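Local structure of HTLV-2 integrase catalytic core domain (Human T-cell leukemia virus 2, 6QBT) at residues G12-Y17 with K23-V28; V39-K44 with N130-A135; Q56-S59 with K63-H66. The protein forms the catalytic core of the viral integrase, a magnesium-binding nucleotidyltransferase that probably joins viral DNA to host DNA by strand transfer. All blocks are in the same frame, centred on the assembly; numbering follows the deposited sequence.

Interaction 1 of 3, residues G12-Y17 with K23-V28. With MG (magnesium ion), chain B.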
ATOM      1  N   GLY A  12     -11.998 -13.383 -13.344  1.00 36.01           N
ATOM      2  CA  GLY A  12     -10.528 -13.457 -13.437  1.00 34.89           C
ATOM      3  C   GLY A  12     -10.108 -14.224 -14.666  1.00 35.62           C
ATOM      4  O   GLY A  12     -10.762 -15.198 -15.037  1.00 37.08           O
ATOM      5  N   ASP A  13      -9.056 -13.741 -15.329  1.00 35.25           N
ATOM      6  CA  ASP A  13      -8.381 -14.457 -16.400  1.00 34.00           C
ATOM      7  C   ASP A  13      -6.932 -13.965 -16.455  1.00 35.94           C
ATOM      8  O   ASP A  13      -6.573 -12.927 -15.871  1.00 32.68           O
ATOM      9  CB  ASP A  13      -9.097 -14.240 -17.743  1.00 34.80           C
ATOM     10  CG  ASP A  13      -8.673 -15.237 -18.841  1.00 36.50           C
ATOM     11  OD1 ASP A  13      -8.026 -16.288 -18.607  1.00 42.03           O
ATOM     12  OD2 ASP A  13      -8.987 -14.972 -20.002  1.00 39.87           O
ATOM     13  N   VAL A  14      -6.096 -14.725 -17.149  1.00 35.25           N
ATOM     14  CA  VAL A  14      -4.780 -14.278 -17.476  1.00 35.30           C
ATOM     15  C   VAL A  14      -4.796 -13.822 -18.936  1.00 37.09           C
ATOM     16  O   VAL A  14      -5.281 -14.537 -19.796  1.00 38.00           O
ATOM     17  CB  VAL A  14      -3.763 -15.397 -17.220  1.00 35.76           C
ATOM     18  CG1 VAL A  14      -2.408 -15.025 -17.789  1.00 36.97           C
ATOM     19  CG2 VAL A  14      -3.642 -15.650 -15.712  1.00 36.29           C
ATOM     20  N   THR A  15      -4.276 -12.623 -19.206  1.00 37.73           N
ATOM     21  CA  THR A  15      -4.060 -12.168 -20.582  1.00 37.41           C
ATOM     22  C   THR A  15      -2.559 -11.956 -20.808  1.00 36.58           C
ATOM     23  O   THR A  15      -1.816 -11.851 -19.858  1.00 36.18           O
ATOM     24  CB  THR A  15      -4.881 -10.905 -20.936  1.00 37.36           C
ATOM     25  OG1 THR A  15      -4.686 -10.606 -22.324  1.00 39.15           O
ATOM     26  CG2 THR A  15      -4.471  -9.702 -20.112  1.00 39.01           C
ATOM     27  N   HIS A  16      -2.129 -11.898 -22.062  1.00 35.61           N
ATOM     28  CA  HIS A  16      -0.726 -11.916 -22.379  1.00 36.70           C
ATOM     29  C   HIS A  16      -0.326 -10.580 -22.947  1.00 36.56           C
ATOM     30  O   HIS A  16      -1.148  -9.914 -23.553  1.00 37.13           O
ATOM     31  CB  HIS A  16      -0.417 -13.085 -23.284  1.00 39.98           C
ATOM     32  CG  HIS A  16      -0.619 -14.409 -22.612  1.00 47.24           C
ATOM     33  ND1 HIS A  16      -1.837 -15.061 -22.596  1.00 53.75           N
ATOM     34  CD2 HIS A  16       0.222 -15.169 -21.874  1.00 51.18           C
ATOM     35  CE1 HIS A  16      -1.733 -16.176 -21.894  1.00 53.31           C
ATOM     36  NE2 HIS A  16      -0.494 -16.266 -21.445  1.00 55.34           N
ATOM     37  N   TYR A  17       0.898 -10.140 -22.640  1.00 36.61           N
ATOM     38  CA  TYR A  17       1.412  -8.834 -23.075  1.00 35.24           C
ATOM     39  C   TYR A  17       2.890  -8.939 -23.439  1.00 34.86           C
ATOM     40  O   TYR A  17       3.717  -9.169 -22.570  1.00 34.96           O
ATOM     41  CB  TYR A  17       1.216  -7.766 -22.012  1.00 34.89           C
ATOM     42  CG  TYR A  17       1.598  -6.405 -22.518  1.00 35.21           C
ATOM     43  CD1 TYR A  17       0.731  -5.683 -23.340  1.00 36.01           C
ATOM     44  CD2 TYR A  17       2.842  -5.852 -22.232  1.00 35.82           C
ATOM     45  CE1 TYR A  17       1.079  -4.437 -23.838  1.00 37.01           C
ATOM     46  CE2 TYR A  17       3.207  -4.597 -22.716  1.00 36.42           C
ATOM     47  CZ  TYR A  17       2.322  -3.893 -23.517  1.00 37.12           C
ATOM     48  OH  TYR A  17       2.661  -2.660 -23.996  1.00 36.69           O
ATOM     49  N   LYS A  23       6.773 -12.533 -23.416  1.00 32.38           N
ATOM     50  CA  LYS A  23       5.322 -12.539 -23.289  1.00 35.05           C
ATOM     51  C   LYS A  23       4.958 -12.649 -21.810  1.00 31.75           C
ATOM     52  O   LYS A  23       4.993 -13.713 -21.237  1.00 30.89           O
ATOM     53  CB  LYS A  23       4.731 -13.699 -24.108  1.00 38.17           C
ATOM     54  CG  LYS A  23       3.206 -13.762 -24.134  1.00 43.69           C
ATOM     55  CD  LYS A  23       2.686 -14.954 -24.926  1.00 47.11           C
ATOM     56  CE  LYS A  23       2.978 -14.786 -26.418  1.00 51.99           C
ATOM     57  NZ  LYS A  23       2.448 -15.925 -27.231  1.00 55.75           N
ATOM     58  N   TYR A  24       4.590 -11.537 -21.207  1.00 31.08           N
ATOM     59  CA  TYR A  24       4.217 -11.517 -19.789  1.00 31.40           C
ATOM     60  C   TYR A  24       2.785 -12.001 -19.630  1.00 33.68           C
ATOM     61  O   TYR A  24       1.983 -11.937 -20.587  1.00 33.31           O
ATOM     62  CB  TYR A  24       4.350 -10.108 -19.208  1.00 30.49           C
ATOM     63  CG  TYR A  24       5.778  -9.660 -19.150  1.00 31.74           C
ATOM     64  CD1 TYR A  24       6.418  -9.151 -20.285  1.00 31.57           C
ATOM     65  CD2 TYR A  24       6.517  -9.763 -17.972  1.00 31.11           C
ATOM     66  CE1 TYR A  24       7.739  -8.745 -20.238  1.00 31.66           C
ATOM     67  CE2 TYR A  24       7.840  -9.375 -17.926  1.00 31.62           C
ATOM     68  CZ  TYR A  24       8.449  -8.856 -19.054  1.00 32.03           C
ATOM     69  OH  TYR A  24       9.778  -8.462 -19.016  1.00 32.76           O
ATOM     70  N   CYS A  25       2.489 -12.486 -18.419  1.00 32.82           N
ATOM     71  CA  CYS A  25       1.162 -12.921 -18.011  1.00 32.32           C
ATOM     72  C   CYS A  25       0.582 -11.881 -17.078  1.00 32.10           C
ATOM     73  O   CYS A  25       0.999 -11.747 -15.926  1.00 34.15           O
ATOM     74  CB  CYS A  25       1.249 -14.256 -17.281  1.00 33.78           C
ATOM     75  SG  CYS A  25       1.858 -15.576 -18.345  1.00 34.84           S
ATOM     76  N   LEU A  26      -0.368 -11.130 -17.597  1.00 31.54           N
ATOM     77  CA  LEU A  26      -1.149 -10.210 -16.814  1.00 33.39           C
ATOM     78  C   LEU A  26      -2.270 -11.021 -16.162  1.00 33.49           C
ATOM     79  O   LEU A  26      -3.146 -11.553 -16.852  1.00 35.45           O
ATOM     80  CB  LEU A  26      -1.709  -9.101 -17.710  1.00 34.34           C
ATOM     81  CG  LEU A  26      -0.790  -7.913 -18.025  1.00 36.06           C
ATOM     82  CD1 LEU A  26       0.710  -8.174 -18.027  1.00 37.02           C
ATOM     83  CD2 LEU A  26      -1.185  -7.405 -19.372  1.00 38.14           C
ATOM     84  N   HIS A  27      -2.203 -11.160 -14.848  1.00 31.50           N
ATOM     85  CA  HIS A  27      -3.271 -11.770 -14.090  1.00 32.21           C
ATOM     86  C   HIS A  27      -4.217 -10.627 -13.676  1.00 35.13           C
ATOM     87  O   HIS A  27      -3.808  -9.699 -12.941  1.00 34.26           O
ATOM     88  CB  HIS A  27      -2.730 -12.420 -12.837  1.00 31.64           C
ATOM     89  CG  HIS A  27      -1.885 -13.619 -13.069  1.00 32.62           C
ATOM     90  ND1 HIS A  27      -0.611 -13.543 -13.598  1.00 35.10           N
ATOM     91  CD2 HIS A  27      -2.092 -14.923 -12.764  1.00 32.89           C
ATOM     92  CE1 HIS A  27      -0.092 -14.758 -13.651  1.00 31.83           C
ATOM     93  NE2 HIS A  27      -0.969 -15.613 -13.155  1.00 32.97           N
ATOM     94  N   VAL A  28      -5.467 -10.720 -14.129  1.00 33.90           N
ATOM     95  CA  VAL A  28      -6.434  -9.647 -14.071  1.00 33.84           C
ATOM     96  C   VAL A  28      -7.661 -10.121 -13.282  1.00 33.89           C
ATOM     97  O   VAL A  28      -8.240 -11.140 -13.593  1.00 33.62           O
ATOM     98  CB  VAL A  28      -6.864  -9.250 -15.507  1.00 35.45           C
ATOM     99  CG1 VAL A  28      -8.009  -8.233 -15.506  1.00 37.18           C
ATOM    100  CG2 VAL A  28      -5.675  -8.733 -16.309  1.00 35.91           C
TER
HETATM  101 MG    MG B 301      -7.193 -17.991 -19.729  1.00 64.19          MG
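Thr15 and Leu26 are paired by two backbone hydrogen bonds, Thr15 N to Leu26 O and Leu26 N to Thr15 O, both 2.8 Å, midway along the antiparallel beta hairpin of strands 9-19 and 22-31 in the RNase H-like integrase core. Asp13 with Val28 and Tyr17 with Tyr24 form the flanking hydrogen-bonded pairs.

On the sheet face of Val14 and His27, CG2 of Val14 lies over one face of the imidazole in a CH-pi contact, 3.4 Å from His27 CD2. The other branch, CG1, stands anti to the Val14 backbone N (chi1 170°) and meets Cys25 CB at 3.8 Å. Next along, Cys25 SG approaches the His16 ring obliquely, while Glu45 holds His16 NE2.

On the reverse face Tyr17 CB packs against Leu26 CD2 at 3.6 Å, and Thr15 CG2 against Leu26 CB at 3.7 Å. Helix 104-122 lies against this side: Lys113 bonds Thr15 OG1 and Asn117 bonds Tyr17 OH. Asp13 belongs to the same face, and the backbone pairing with Val28 holds the main chain from which its side chain rises. With Asp70 it binds magnesium through a single oxygen, Asp13 OD1 at 2.2 Å from the ion, while Asp13 OD2 stands 3.5 Å off.

Interaction 2 of 3, residues V39-K44 with N130-A135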
ATOM      1  N   VAL A  39      -4.483  -5.993 -11.418  1.00 33.80           N
ATOM      2  CA  VAL A  39      -3.678  -6.650 -12.415  1.00 37.15           C
ATOM      3  C   VAL A  39      -2.306  -6.836 -11.841  1.00 35.70           C
ATOM      4  O   VAL A  39      -1.777  -5.907 -11.256  1.00 37.64           O
ATOM      5  CB  VAL A  39      -3.621  -5.854 -13.761  1.00 42.57           C
ATOM      6  CG1 VAL A  39      -3.523  -4.364 -13.525  1.00 47.03           C
ATOM      7  CG2 VAL A  39      -2.457  -6.305 -14.657  1.00 43.75           C
ATOM      8  N   SER A  40      -1.738  -8.029 -12.030  1.00 34.75           N
ATOM      9  CA  SER A  40      -0.379  -8.326 -11.642  1.00 34.52           C
ATOM     10  C   SER A  40       0.363  -8.812 -12.855  1.00 36.21           C
ATOM     11  O   SER A  40      -0.115  -9.719 -13.552  1.00 34.43           O
ATOM     12  CB  SER A  40      -0.355  -9.435 -10.614  1.00 35.06           C
ATOM     13  OG  SER A  40      -1.053  -9.033  -9.472  1.00 37.36           O
ATOM     14  N   CYS A  41       1.532  -8.221 -13.097  1.00 35.58           N
ATOM     15  CA  CYS A  41       2.390  -8.633 -14.174  1.00 36.07           C
ATOM     16  C   CYS A  41       3.314  -9.741 -13.628  1.00 36.85           C
ATOM     17  O   CYS A  41       4.028  -9.547 -12.662  1.00 38.48           O
ATOM     18  CB  CYS A  41       3.184  -7.452 -14.712  1.00 35.67           C
ATOM     19  SG  CYS A  41       4.161  -7.873 -16.184  1.00 41.20           S
ATOM     20  N   LYS A  42       3.246 -10.911 -14.238  1.00 35.67           N
ATOM     21  CA  LYS A  42       4.015 -12.061 -13.841  1.00 34.93           C
ATOM     22  C   LYS A  42       4.677 -12.592 -15.094  1.00 35.36           C
ATOM     23  O   LYS A  42       4.201 -12.337 -16.195  1.00 33.78           O
ATOM     24  CB  LYS A  42       3.093 -13.155 -13.266  1.00 35.95           C
ATOM     25  CG  LYS A  42       2.273 -12.779 -12.041  1.00 35.11           C
ATOM     26  CD  LYS A  42       3.172 -12.513 -10.841  1.00 34.23           C
ATOM     27  CE  LYS A  42       2.347 -12.335  -9.569  1.00 36.23           C
ATOM     28  NZ  LYS A  42       3.199 -12.058  -8.372  1.00 35.86           N
ATOM     29  N   LYS A  43       5.758 -13.342 -14.912  1.00 37.06           N
ATOM     30  CA  LYS A  43       6.440 -14.008 -16.012  1.00 40.70           C
ATOM     31  C   LYS A  43       5.733 -15.317 -16.434  1.00 40.20           C
ATOM     32  O   LYS A  43       5.926 -15.823 -17.563  1.00 40.86           O
ATOM     33  CB  LYS A  43       7.908 -14.263 -15.634  1.00 43.68           C
ATOM     34  CG  LYS A  43       8.756 -12.996 -15.551  1.00 47.64           C
ATOM     35  CD  LYS A  43      10.092 -13.271 -14.867  1.00 51.63           C
ATOM     36  CE  LYS A  43      11.014 -12.054 -14.872  1.00 56.41           C
ATOM     37  NZ  LYS A  43      11.366 -11.563 -16.245  1.00 59.13           N
ATOM     38  N   LYS A  44       4.923 -15.849 -15.520  1.00 37.87           N
ATOM     39  CA  LYS A  44       4.332 -17.165 -15.655  1.00 40.21           C
ATOM     40  C   LYS A  44       2.918 -17.146 -15.132  1.00 38.30           C
ATOM     41  O   LYS A  44       2.510 -16.192 -14.507  1.00 35.58           O
ATOM     42  CB  LYS A  44       5.116 -18.178 -14.813  1.00 45.68           C
ATOM     43  CG  LYS A  44       6.638 -18.124 -14.956  1.00 45.75           C
ATOM     44  CD  LYS A  44       7.277 -19.266 -14.193  1.00 47.66           C
ATOM     45  CE  LYS A  44       7.230 -20.526 -15.046  1.00 51.36           C
ATOM     46  NZ  LYS A  44       7.028 -21.776 -14.267  1.00 53.67           N
ATOM     47  N   ASN A 130       6.480  -0.010 -13.624  1.00 38.52           N
ATOM     48  CA  ASN A 130       5.965   1.344 -13.445  1.00 35.92           C
ATOM     49  C   ASN A 130       4.722   1.619 -14.311  1.00 34.26           C
ATOM     50  O   ASN A 130       3.761   2.206 -13.828  1.00 35.45           O
ATOM     51  CB  ASN A 130       7.014   2.393 -13.775  1.00 35.84           C
ATOM     52  CG  ASN A 130       8.227   2.324 -12.874  1.00 36.70           C
ATOM     53  OD1 ASN A 130       8.669   1.228 -12.509  1.00 36.45           O
ATOM     54  ND2 ASN A 130       8.798   3.493 -12.545  1.00 31.69           N
ATOM     55  N   ALA A 131       4.746   1.209 -15.573  1.00 32.83           N
ATOM     56  CA  ALA A 131       3.650   1.512 -16.503  1.00 34.68           C
ATOM     57  C   ALA A 131       2.382   0.756 -16.126  1.00 36.28           C
ATOM     58  O   ALA A 131       1.285   1.319 -16.177  1.00 37.76           O
ATOM     59  CB  ALA A 131       4.065   1.201 -17.932  1.00 36.59           C
ATOM     60  N   ILE A 132       2.565  -0.499 -15.713  1.00 36.33           N
ATOM     61  CA  ILE A 132       1.504  -1.372 -15.225  1.00 37.59           C
ATOM     62  C   ILE A 132       0.892  -0.701 -14.011  1.00 37.90           C
ATOM     63  O   ILE A 132      -0.326  -0.575 -13.915  1.00 35.22           O
ATOM     64  CB  ILE A 132       2.084  -2.757 -14.778  1.00 41.90           C
ATOM     65  CG1 ILE A 132       2.715  -3.536 -15.963  1.00 45.84           C
ATOM     66  CG2 ILE A 132       1.065  -3.611 -14.022  1.00 41.14           C
ATOM     67  CD1 ILE A 132       1.745  -4.346 -16.791  1.00 47.13           C
ATOM     68  N   ASN A 133       1.743  -0.256 -13.081  1.00 37.39           N
ATOM     69  CA  ASN A 133       1.250   0.322 -11.824  1.00 34.90           C
ATOM     70  C   ASN A 133       0.407   1.575 -12.099  1.00 34.43           C
ATOM     71  O   ASN A 133      -0.727   1.713 -11.614  1.00 36.13           O
ATOM     72  CB  ASN A 133       2.400   0.649 -10.872  1.00 32.14           C
ATOM     73  CG  ASN A 133       1.945   0.752  -9.449  1.00 32.65           C
ATOM     74  OD1 ASN A 133       1.244  -0.117  -8.949  1.00 35.41           O
ATOM     75  ND2 ASN A 133       2.299   1.825  -8.794  1.00 31.56           N
ATOM     76  N   LYS A 134       0.948   2.461 -12.914  1.00 32.56           N
ATOM     77  CA  LYS A 134       0.261   3.697 -13.228  1.00 32.68           C
ATOM     78  C   LYS A 134      -1.008   3.424 -14.046  1.00 33.15           C
ATOM     79  O   LYS A 134      -2.020   4.065 -13.829  1.00 32.24           O
ATOM     80  CB  LYS A 134       1.191   4.647 -13.937  1.00 31.15           C
ATOM     81  CG  LYS A 134       2.311   5.121 -13.035  1.00 30.44           C
ATOM     82  CD  LYS A 134       3.198   6.102 -13.774  1.00 31.39           C
ATOM     83  CE  LYS A 134       4.014   5.423 -14.868  1.00 32.33           C
ATOM     84  NZ  LYS A 134       5.076   6.323 -15.358  1.00 32.11           N
ATOM     85  N   ALA A 135      -0.978   2.418 -14.917  1.00 36.22           N
ATOM     86  CA  ALA A 135      -2.200   1.988 -15.615  1.00 36.62           C
ATOM     87  C   ALA A 135      -3.262   1.551 -14.621  1.00 36.23           C
ATOM     88  O   ALA A 135      -4.409   2.013 -14.695  1.00 35.60           O
ATOM     89  CB  ALA A 135      -1.919   0.876 -16.621  1.00 35.30           C
TER
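Ile132 reaches from its helix to Cys41 with the tip of its longer branch: Ile132 CD1 is 4.0 Å from Cys41 CB, and Ile132 CG1 only slightly farther. Its torsions put it there: CG1 lies anti to the carbonyl carbon (chi1 -64°), and a second torsion of -84° bends CD1 out of the extended line. The same first torsion sets the shorter branch, CG2, anti to the backbone N and on the side of Val39, whose CG2 it approaches loosely at 4.5 Å.

With its sulfur anti to the backbone N (chi1 -174°), Cys41 offers CB first; SG stands slightly farther, 4.3 Å from Ile132 CD1. Val39 and Cys41, two residues apart on strand 37-42, both aim their side chains at helix 128-142, whereas Ser40 between them points to the other face, against Ala53 and Gln56 of helix 47-61. This is the alpha/beta layering of the RNase H-like fold, with helices on both faces of the central sheet. No hydrogen bond crosses the contact; its partners are apolar, and the buried surface is small, 142 Å². Leu26 of the neighbouring strand touches both Val39 and Cys41, and Leu116 of helix 104-122 packs on Ile132.

Interaction 3 of 3, residues Q56-S59 with K63-H66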
ATOM      1  N   GLN A  56      -2.557 -10.278  -4.183  1.00 36.93           N
ATOM      2  CA  GLN A  56      -2.391  -8.869  -4.524  1.00 38.15           C
ATOM      3  C   GLN A  56      -3.752  -8.207  -4.741  1.00 35.09           C
ATOM      4  O   GLN A  56      -4.032  -7.163  -4.167  1.00 34.05           O
ATOM      5  CB  GLN A  56      -1.493  -8.690  -5.734  1.00 41.75           C
ATOM      6  CG  GLN A  56      -0.041  -8.939  -5.371  1.00 49.60           C
ATOM      7  CD  GLN A  56       0.898  -9.136  -6.560  1.00 52.87           C
ATOM      8  OE1 GLN A  56       0.479  -9.451  -7.683  1.00 60.61           O
ATOM      9  NE2 GLN A  56       2.184  -8.966  -6.301  1.00 45.83           N
ATOM     10  N   ALA A  57      -4.593  -8.838  -5.547  1.00 34.41           N
ATOM     11  CA  ALA A  57      -5.959  -8.362  -5.803  1.00 34.40           C
ATOM     12  C   ALA A  57      -6.814  -8.160  -4.535  1.00 34.09           C
ATOM     13  O   ALA A  57      -7.504  -7.132  -4.366  1.00 34.80           O
ATOM     14  CB  ALA A  57      -6.653  -9.338  -6.735  1.00 33.03           C
ATOM     15  N   ILE A  58      -6.778  -9.160  -3.667  1.00 33.72           N
ATOM     16  CA  ILE A  58      -7.500  -9.107  -2.415  1.00 32.95           C
ATOM     17  C   ILE A  58      -6.945  -8.009  -1.517  1.00 33.07           C
ATOM     18  O   ILE A  58      -7.726  -7.266  -0.930  1.00 33.44           O
ATOM     19  CB  ILE A  58      -7.512 -10.479  -1.731  1.00 34.51           C
ATOM     20  CG1 ILE A  58      -8.436 -11.419  -2.537  1.00 36.56           C
ATOM     21  CG2 ILE A  58      -7.964 -10.368  -0.283  1.00 34.19           C
ATOM     22  CD1 ILE A  58      -8.239 -12.901  -2.244  1.00 36.97           C
ATOM     23  N   SER A  59      -5.629  -7.829  -1.461  1.00 30.39           N
ATOM     24  CA  SER A  59      -5.096  -6.709  -0.669  1.00 33.90           C
ATOM     25  C   SER A  59      -5.577  -5.342  -1.151  1.00 33.87           C
ATOM     26  O   SER A  59      -5.699  -4.422  -0.378  1.00 33.15           O
ATOM     27  CB  SER A  59      -3.576  -6.701  -0.650  1.00 35.38           C
ATOM     28  OG  SER A  59      -3.061  -6.444  -1.944  1.00 38.88           O
ATOM     29  N   LYS A  63     -11.712  -9.086   0.155  1.00 36.31           N
ATOM     30  CA  LYS A  63     -11.949 -10.510  -0.123  1.00 36.13           C
ATOM     31  C   LYS A  63     -13.292 -10.736  -0.832  1.00 35.87           C
ATOM     32  O   LYS A  63     -14.314 -10.342  -0.302  1.00 38.65           O
ATOM     33  CB  LYS A  63     -11.929 -11.261   1.198  1.00 36.23           C
ATOM     34  CG  LYS A  63     -12.119 -12.767   1.107  1.00 37.32           C
ATOM     35  CD  LYS A  63     -12.076 -13.395   2.489  1.00 35.85           C
ATOM     36  CE  LYS A  63     -12.115 -14.891   2.392  1.00 36.03           C
ATOM     37  NZ  LYS A  63     -12.156 -15.500   3.747  1.00 36.30           N
ATOM     38  N   PRO A  64     -13.302 -11.375  -2.019  1.00 34.10           N
ATOM     39  CA  PRO A  64     -14.586 -11.652  -2.682  1.00 34.86           C
ATOM     40  C   PRO A  64     -15.303 -12.866  -2.104  1.00 34.50           C
ATOM     41  O   PRO A  64     -14.646 -13.778  -1.567  1.00 32.67           O
ATOM     42  CB  PRO A  64     -14.168 -11.958  -4.124  1.00 35.87           C
ATOM     43  CG  PRO A  64     -12.819 -12.551  -3.998  1.00 33.97           C
ATOM     44  CD  PRO A  64     -12.175 -11.901  -2.806  1.00 34.06           C
ATOM     45  N   LEU A  65     -16.629 -12.881  -2.222  1.00 33.64           N
ATOM     46  CA  LEU A  65     -17.418 -14.059  -1.867  1.00 35.15           C
ATOM     47  C   LEU A  65     -17.303 -15.164  -2.931  1.00 34.64           C
ATOM     48  O   LEU A  65     -17.246 -16.336  -2.606  1.00 33.04           O
ATOM     49  CB  LEU A  65     -18.895 -13.693  -1.685  1.00 35.52           C
ATOM     50  CG  LEU A  65     -19.210 -12.680  -0.576  1.00 38.40           C
ATOM     51  CD1 LEU A  65     -20.683 -12.291  -0.660  1.00 38.97           C
ATOM     52  CD2 LEU A  65     -18.858 -13.206   0.827  1.00 37.63           C
ATOM     53  N   HIS A  66     -17.261 -14.765  -4.197  1.00 35.04           N
ATOM     54  CA  HIS A  66     -17.417 -15.671  -5.325  1.00 35.92           C
ATOM     55  C   HIS A  66     -16.495 -15.181  -6.439  1.00 34.15           C
ATOM     56  O   HIS A  66     -16.496 -13.995  -6.771  1.00 33.55           O
ATOM     57  CB  HIS A  66     -18.894 -15.642  -5.781  1.00 37.58           C
ATOM     58  CG  HIS A  66     -19.247 -16.613  -6.868  1.00 39.65           C
ATOM     59  ND1 HIS A  66     -20.550 -16.817  -7.269  1.00 44.35           N
ATOM     60  CD2 HIS A  66     -18.492 -17.419  -7.653  1.00 41.87           C
ATOM     61  CE1 HIS A  66     -20.584 -17.711  -8.241  1.00 40.67           C
ATOM     62  NE2 HIS A  66     -19.346 -18.094  -8.491  1.00 41.84           N
TER
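Ile58 and Pro64 meet at about a right angle, the isoleucine's longer branch passing across the CD end of the proline ring. Ile58 CG1 is 3.8 Å from Pro64 CD, and Ile58 CD1 follows at 4.1 Å from the same carbon. Ile58 carries CG1 anti to its carbonyl carbon, and a second torsion of 163° keeps the branch extended, which brings both of its carbons up to Pro64. The other branch, CG2, is directed at Lys63 instead: it rests on the backbone, 4.0 Å from Lys63 N, and more loosely on the root of the side chain, 4.3 Å from Lys63 CB.

Lys63 itself turns away from the helix. Its chain is straight at every torsion and carries NZ to two carbonyl oxygens, Tyr87 O of the same chain and Leu142 O of the third subunit. That subunit also packs Leu142 on Ile58 and bonds Ile58 O through Gln141 NE2, so the outer side of this corner belongs to the trimer interface. Inside the chain, Trp10 of strand 9-19 touches both Ile58 and Pro64, and its backbone bonds that of His66, where strand 66-68 begins.

Across the two segments the contact is packing alone, with no hydrogen bond. Here the loop after helix 47-61 turns back past the helix's last turns at Ile58, forming the helix-to-strand corner of a beta-alpha-beta crossover: helix 47-61 links strands 37-42 and 66-68 of the RNase H-like sheet, which run parallel but are separated in it by strands 22-31 and 9-19.

From the N terminus, interaction 1 comes first and closes the hairpin, with five residues, three of them still strand, between its segments. Interaction 2 opens only after that is complete, and shuts a loop of 85 residues by bringing helix 128-142 back onto strand 37-42. Interaction 3 closes just three residues and is nested inside that long loop. Interactions 1 and 2 share the sheet: Cys25 N to Lys42 O and His27 O to Ser40 N, each 2.8 Å, probably hydrogen-bond strand 22-31 to strand 37-42. Interaction 3 lies about 17 Å from interaction 1, centre to centre, yet meets interaction 2 at Gln56, which lies against Ser40 and Lys42, linking edge strand and helix 47-61.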